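Local atomic coordinates of B12-binding domain-containing protein (Kitasatospora setae, PDB entry 6WTE), a protein that probably transfers methyl groups with the help of cobalamin, a [4Fe-4S] cluster and S-adenosylmethionine, as a radical SAM family methylase that works by non-radical catalysis. Residues 20-24 with 196-200; 219-223 with 252-256. All coordinates share one frame; numbering follows the deposited sequence.

Overall arrangement
Both contacts are buried, each about 17 Å from the centre of the chain, and their own centres lie only about 9 Å apart. Contact 1 sets the first helix of the B12-binding domain against the loop between strand 174-175 and helix 209-214; contact 2 lies within the radical SAM core, between strand 219-221 and helix 249-261. Their chemistry differs accordingly. Residues 20-24 and 196-200 are joined by charge, stacking and bridging waters, whereas 219-223 and 252-256 meet mostly through hydrocarbon, with no hydrogen bond between them. Glu255 joins the two: its OE2 lies 2.7 Å from Arg199 NH1 in a salt bridge, and it is also hydrogen-bonded to Tyr20.

Contact 1: residues 20-24 with 196-200; sequences YALDV and VYRRR
Arg199 lays its guanidinium flat on the ring of Tyr20, the planes 16° apart and the centres 3.8 Å from each other, a cation-pi stack of the kind arginine's flat, delocalised charge allows. Bends at chi2 and chi3 fold the chain back to the helix, where NE donates to Asp23 OD2 at 2.9 Å with an N-H...O angle of 152°. That oxygen lies close to the guanidinium plane, at its edge, so one side chain uses its face for the phenol and its rim for the carboxylate; a water at the same rim spans Asp23 OD2 and Arg199 NH2. Beside this, Val24 packs on Tyr197: its CG2 stands over one face of the ring, 4.0 Å from the centroid, in a CH-pi contact, while Tyr20 OH, hydrogen-bonded to Glu255 and Leu222 N, comes to the ring's edge, 3.6 Å from Tyr197 CD2.

Toward Arg198 and Arg200 the fit is looser and water fills in. One water lies 2.7 Å from Asp23 OD1 and accepts from Arg200 N at 2.8 Å; another links the backbone oxygens of Asp23 and Arg198. The long, partly exposed Arg198 and Arg200 suit this margin, their guanidinium groups reaching Glu30 farther along the same helix.

Tyr20, Ala21 and Val24 also touch the cobalamin, so helix 20-31 has the cofactor as well as the loop for a neighbour. Beyond the stack, Arg199 NH1 reaches Glu255 on helix 249-261 and donates to Ser220 O on strand 219-221.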
loop_
_atom_site.group_PDB
_atom_site.type_symbol
_atom_site.label_atom_id
_atom_site.label_comp_id
_atom_site.label_asym_id
_atom_site.label_seq_id
_atom_site.Cartn_x
_atom_site.Cartn_y
_atom_site.Cartn_z
ATOM N N TYR A 20 8.941 -3.171 5.685
ATOM C CA TYR A 20 9.174 -2.136 6.685
ATOM C C TYR A 20 8.396 -2.412 7.966
ATOM O O TYR A 20 8.891 -2.158 9.074
ATOM C CB TYR A 20 8.774 -0.795 6.064
ATOM C CG TYR A 20 9.110 0.469 6.815
ATOM C CD1 TYR A 20 9.958 0.473 7.921
ATOM C CD2 TYR A 20 8.575 1.681 6.392
ATOM C CE1 TYR A 20 10.252 1.659 8.582
ATOM C CE2 TYR A 20 8.867 2.862 7.042
ATOM C CZ TYR A 20 9.705 2.849 8.133
ATOM O OH TYR A 20 9.983 4.041 8.773
ATOM N N ALA A 21 7.182 -2.957 7.828
ATOM C CA ALA A 21 6.365 -3.302 8.989
ATOM C C ALA A 21 7.154 -4.100 10.013
ATOM O O ALA A 21 7.057 -3.848 11.218
ATOM C CB ALA A 21 5.142 -4.104 8.544
ATOM N N LEU A 22 7.958 -5.057 9.550
ATOM C CA LEU A 22 8.659 -5.920 10.488
ATOM C C LEU A 22 9.746 -5.164 11.247
ATOM O O LEU A 22 10.027 -5.489 12.408
ATOM C CB LEU A 22 9.224 -7.140 9.749
ATOM C CG LEU A 22 8.200 -8.059 9.061
ATOM C CD1 LEU A 22 8.832 -9.394 8.657
ATOM C CD2 LEU A 22 6.974 -8.311 9.950
ATOM N N ASP A 23 10.350 -4.136 10.637
ATOM C CA ASP A 23 11.304 -3.322 11.382
ATOM C C ASP A 23 10.604 -2.527 12.477
ATOM O O ASP A 23 11.141 -2.376 13.583
ATOM C CB ASP A 23 12.065 -2.378 10.445
ATOM C CG ASP A 23 13.264 -3.038 9.771
ATOM O OD1 ASP A 23 13.729 -4.110 10.228
ATOM O OD2 ASP A 23 13.772 -2.460 8.784
ATOM N N VAL A 24 9.411 -2.000 12.185
ATOM C CA VAL A 24 8.633 -1.295 13.202
ATOM C C VAL A 24 8.289 -2.240 14.348
ATOM O O VAL A 24 8.458 -1.905 15.528
ATOM C CB VAL A 24 7.359 -0.689 12.585
ATOM C CG1 VAL A 24 6.580 0.082 13.643
ATOM C CG2 VAL A 24 7.694 0.221 11.402
ATOM N N VAL A 196 12.823 5.507 17.374
ATOM C CA VAL A 196 13.499 5.344 16.094
ATOM C C VAL A 196 13.367 3.880 15.700
ATOM O O VAL A 196 13.747 2.988 16.464
ATOM C CB VAL A 196 14.973 5.763 16.188
ATOM C CG1 VAL A 196 15.702 5.436 14.896
ATOM C CG2 VAL A 196 15.090 7.242 16.533
ATOM N N TYR A 197 12.818 3.622 14.520
ATOM C CA TYR A 197 12.692 2.246 14.057
ATOM C C TYR A 197 14.059 1.776 13.577
ATOM O O TYR A 197 14.675 2.419 12.721
ATOM C CB TYR A 197 11.643 2.134 12.951
ATOM C CG TYR A 197 10.287 2.735 13.296
ATOM C CD1 TYR A 197 9.813 2.766 14.609
ATOM C CD2 TYR A 197 9.490 3.286 12.303
ATOM C CE1 TYR A 197 8.578 3.332 14.912
ATOM C CE2 TYR A 197 8.261 3.835 12.594
ATOM C CZ TYR A 197 7.811 3.865 13.895
ATOM O OH TYR A 197 6.578 4.432 14.164
ATOM N N ARG A 198 14.564 0.692 14.161
ATOM C CA ARG A 198 15.912 0.240 13.839
ATOM C C ARG A 198 15.904 -0.463 12.486
ATOM O O ARG A 198 15.125 -1.396 12.259
ATOM C CB ARG A 198 16.457 -0.655 14.952
ATOM C CG ARG A 198 16.757 0.141 16.225
ATOM C CD ARG A 198 17.438 -0.680 17.310
ATOM N NE ARG A 198 16.533 -1.652 17.915
ATOM C CZ ARG A 198 15.747 -1.403 18.959
ATOM N NH1 ARG A 198 15.749 -0.207 19.532
ATOM N NH2 ARG A 198 14.959 -2.361 19.434
ATOM N N ARG A 199 16.745 0.020 11.576
ATOM C CA ARG A 199 16.831 -0.494 10.213
ATOM C C ARG A 199 18.214 -1.101 10.052
ATOM O O ARG A 199 19.212 -0.375 10.001
ATOM C CB ARG A 199 16.593 0.610 9.183
ATOM C CG ARG A 199 15.468 1.573 9.549
ATOM C CD ARG A 199 14.098 0.868 9.626
ATOM N NE ARG A 199 13.650 0.371 8.327
ATOM C CZ ARG A 199 13.190 1.148 7.350
ATOM N NH1 ARG A 199 13.126 2.465 7.525
ATOM N NH2 ARG A 199 12.799 0.615 6.196
ATOM N N ARG A 200 18.273 -2.424 9.980
ATOM C CA ARG A 200 19.535 -3.143 9.992
ATOM C C ARG A 200 19.822 -3.725 8.616
ATOM O O ARG A 200 18.931 -3.862 7.776
ATOM C CB ARG A 200 19.511 -4.260 11.044
ATOM C CG ARG A 200 19.300 -3.776 12.477
ATOM C CD ARG A 200 19.144 -4.970 13.416
ATOM N NE ARG A 200 19.200 -4.610 14.832
ATOM C CZ ARG A 200 18.167 -4.675 15.670
ATOM N NH1 ARG A 200 16.978 -5.081 15.240
ATOM N NH2 ARG A 200 18.324 -4.335 16.945
HETATM O O HOH W 1 16.381 -4.550 9.977
HETATM O O HOH W 2 12.562 -2.298 6.248
HETATM O O HOH W 3 14.084 -3.107 13.887
HETATM O O HOH W 4 15.869 -4.952 12.863
#

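Contact 2: residues 219-223 with 252-256; sequences GSILT and VVDEM
Ile221 and Val252 meet in the first beta-alpha layer of the radical SAM core, a partial TIM barrel, where residues 252-256 of helix 249-261 run antiparallel to strand 219-221 (173°), the axes approaching to 9.5 Å. Val252 opens the helical side. Its CG1 lies 3.8 Å from Ile221 CG1 and about as near Leu222 O, and 4.1 Å from Thr223 CG2; a short branched side chain fits here, where the chain leaves the strand. Leu284 of helix 278-294 packs on Val252 and Thr223 as well.

One turn on, Glu255 offers the flank of its chain. With CG anti to the backbone N (chi1 -177°) and the chain extended beyond it, the side chain slides past Ile221 in the opposite direction. The Ile221 methyl CD1 packs against the carboxylate carbon CD at 3.5 Å, and CG and CB continue the contact. The buried carboxylate is held by Arg247 and by the two groups of contact 1, which probably favours the ionised form.

Met256 closes the segment, crossing Ile221 at about a right angle. Methionine's unbranched, flexible chain lets it lie against the base of a beta-branched neighbour, and the bend at chi3 (73°) turns its methyl end aside. Ser220, whose side chain points away from the helix, touches the cobalamin. At the methionine, CG is 3.5 Å from Ile221 CG1, closer than carbons usually pack.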
loop_
_atom_site.group_PDB
_atom_site.type_symbol
_atom_site.label_atom_id
_atom_site.label_comp_id
_atom_site.label_asym_id
_atom_site.label_seq_id
_atom_site.Cartn_x
_atom_site.Cartn_y
_atom_site.Cartn_z
ATOM N N GLY A 219 14.967 2.808 0.060
ATOM C CA GLY A 219 14.730 3.022 1.472
ATOM C C GLY A 219 13.312 3.512 1.698
ATOM O O GLY A 219 12.745 4.242 0.883
ATOM N N SER A 220 12.716 3.059 2.787
ATOM C CA SER A 220 11.384 3.489 3.173
ATOM C C SER A 220 11.484 4.275 4.471
ATOM O O SER A 220 12.273 3.932 5.356
ATOM C CB SER A 220 10.461 2.281 3.347
ATOM O OG SER A 220 11.147 1.249 4.043
ATOM N N ILE A 221 10.697 5.336 4.588
ATOM C CA ILE A 221 10.661 6.097 5.830
ATOM C C ILE A 221 9.230 6.538 6.076
ATOM O O ILE A 221 8.602 7.158 5.212
ATOM C CB ILE A 221 11.616 7.308 5.818
ATOM C CG1 ILE A 221 11.534 8.053 7.152
ATOM C CG2 ILE A 221 11.328 8.236 4.639
ATOM C CD1 ILE A 221 12.077 7.252 8.345
ATOM N N LEU A 222 8.719 6.211 7.255
ATOM C CA LEU A 222 7.403 6.640 7.691
ATOM C C LEU A 222 7.550 7.909 8.516
ATOM O O LEU A 222 8.411 7.983 9.397
ATOM C CB LEU A 222 6.747 5.541 8.525
ATOM C CG LEU A 222 5.398 5.902 9.138
ATOM C CD1 LEU A 222 4.365 6.065 8.039
ATOM C CD2 LEU A 222 4.983 4.821 10.133
ATOM N N THR A 223 6.720 8.912 8.230
ATOM C CA THR A 223 6.718 10.113 9.057
ATOM C C THR A 223 5.449 10.272 9.878
ATOM O O THR A 223 5.489 10.885 10.951
ATOM C CB THR A 223 6.941 11.373 8.197
ATOM O OG1 THR A 223 5.692 11.882 7.704
ATOM C CG2 THR A 223 7.868 11.066 7.018
ATOM N N VAL A 252 12.246 10.453 13.287
ATOM C CA VAL A 252 12.184 10.229 11.843
ATOM C C VAL A 252 13.527 10.548 11.197
ATOM O O VAL A 252 14.064 9.755 10.415
ATOM C CB VAL A 252 11.056 11.064 11.210
ATOM C CG1 VAL A 252 10.969 10.778 9.728
ATOM C CG2 VAL A 252 9.727 10.760 11.874
ATOM N N VAL A 253 14.086 11.723 11.502
ATOM C CA VAL A 253 15.329 12.108 10.843
ATOM C C VAL A 253 16.487 11.225 11.306
ATOM O O VAL A 253 17.377 10.897 10.513
ATOM C CB VAL A 253 15.623 13.605 11.052
ATOM C CG1 VAL A 253 16.853 14.006 10.257
ATOM C CG2 VAL A 253 14.416 14.448 10.615
ATOM N N ASP A 254 16.501 10.824 12.587
ATOM C CA ASP A 254 17.493 9.848 13.050
ATOM C C ASP A 254 17.456 8.580 12.201
ATOM O O ASP A 254 18.505 8.042 11.816
ATOM C CB ASP A 254 17.245 9.466 14.516
ATOM C CG ASP A 254 17.812 10.467 15.509
ATOM O OD1 ASP A 254 18.426 11.476 15.100
ATOM O OD2 ASP A 254 17.652 10.215 16.724
ATOM N N GLU A 255 16.251 8.082 11.919
ATOM C CA GLU A 255 16.104 6.873 11.115
ATOM C C GLU A 255 16.590 7.084 9.686
ATOM O O GLU A 255 17.288 6.227 9.129
ATOM C CB GLU A 255 14.644 6.432 11.118
ATOM C CG GLU A 255 14.378 5.145 10.369
ATOM C CD GLU A 255 12.959 4.656 10.588
ATOM O OE1 GLU A 255 12.341 5.095 11.579
ATOM O OE2 GLU A 255 12.470 3.844 9.780
ATOM N N MET A 256 16.211 8.211 9.071
ATOM C CA MET A 256 16.696 8.523 7.731
ATOM C C MET A 256 18.210 8.635 7.713
ATOM O O MET A 256 18.861 8.186 6.765
ATOM C CB MET A 256 16.070 9.823 7.229
ATOM C CG MET A 256 14.565 9.756 7.124
ATOM S SD MET A 256 13.843 11.341 6.674
ATOM C CE MET A 256 14.321 11.446 4.947
#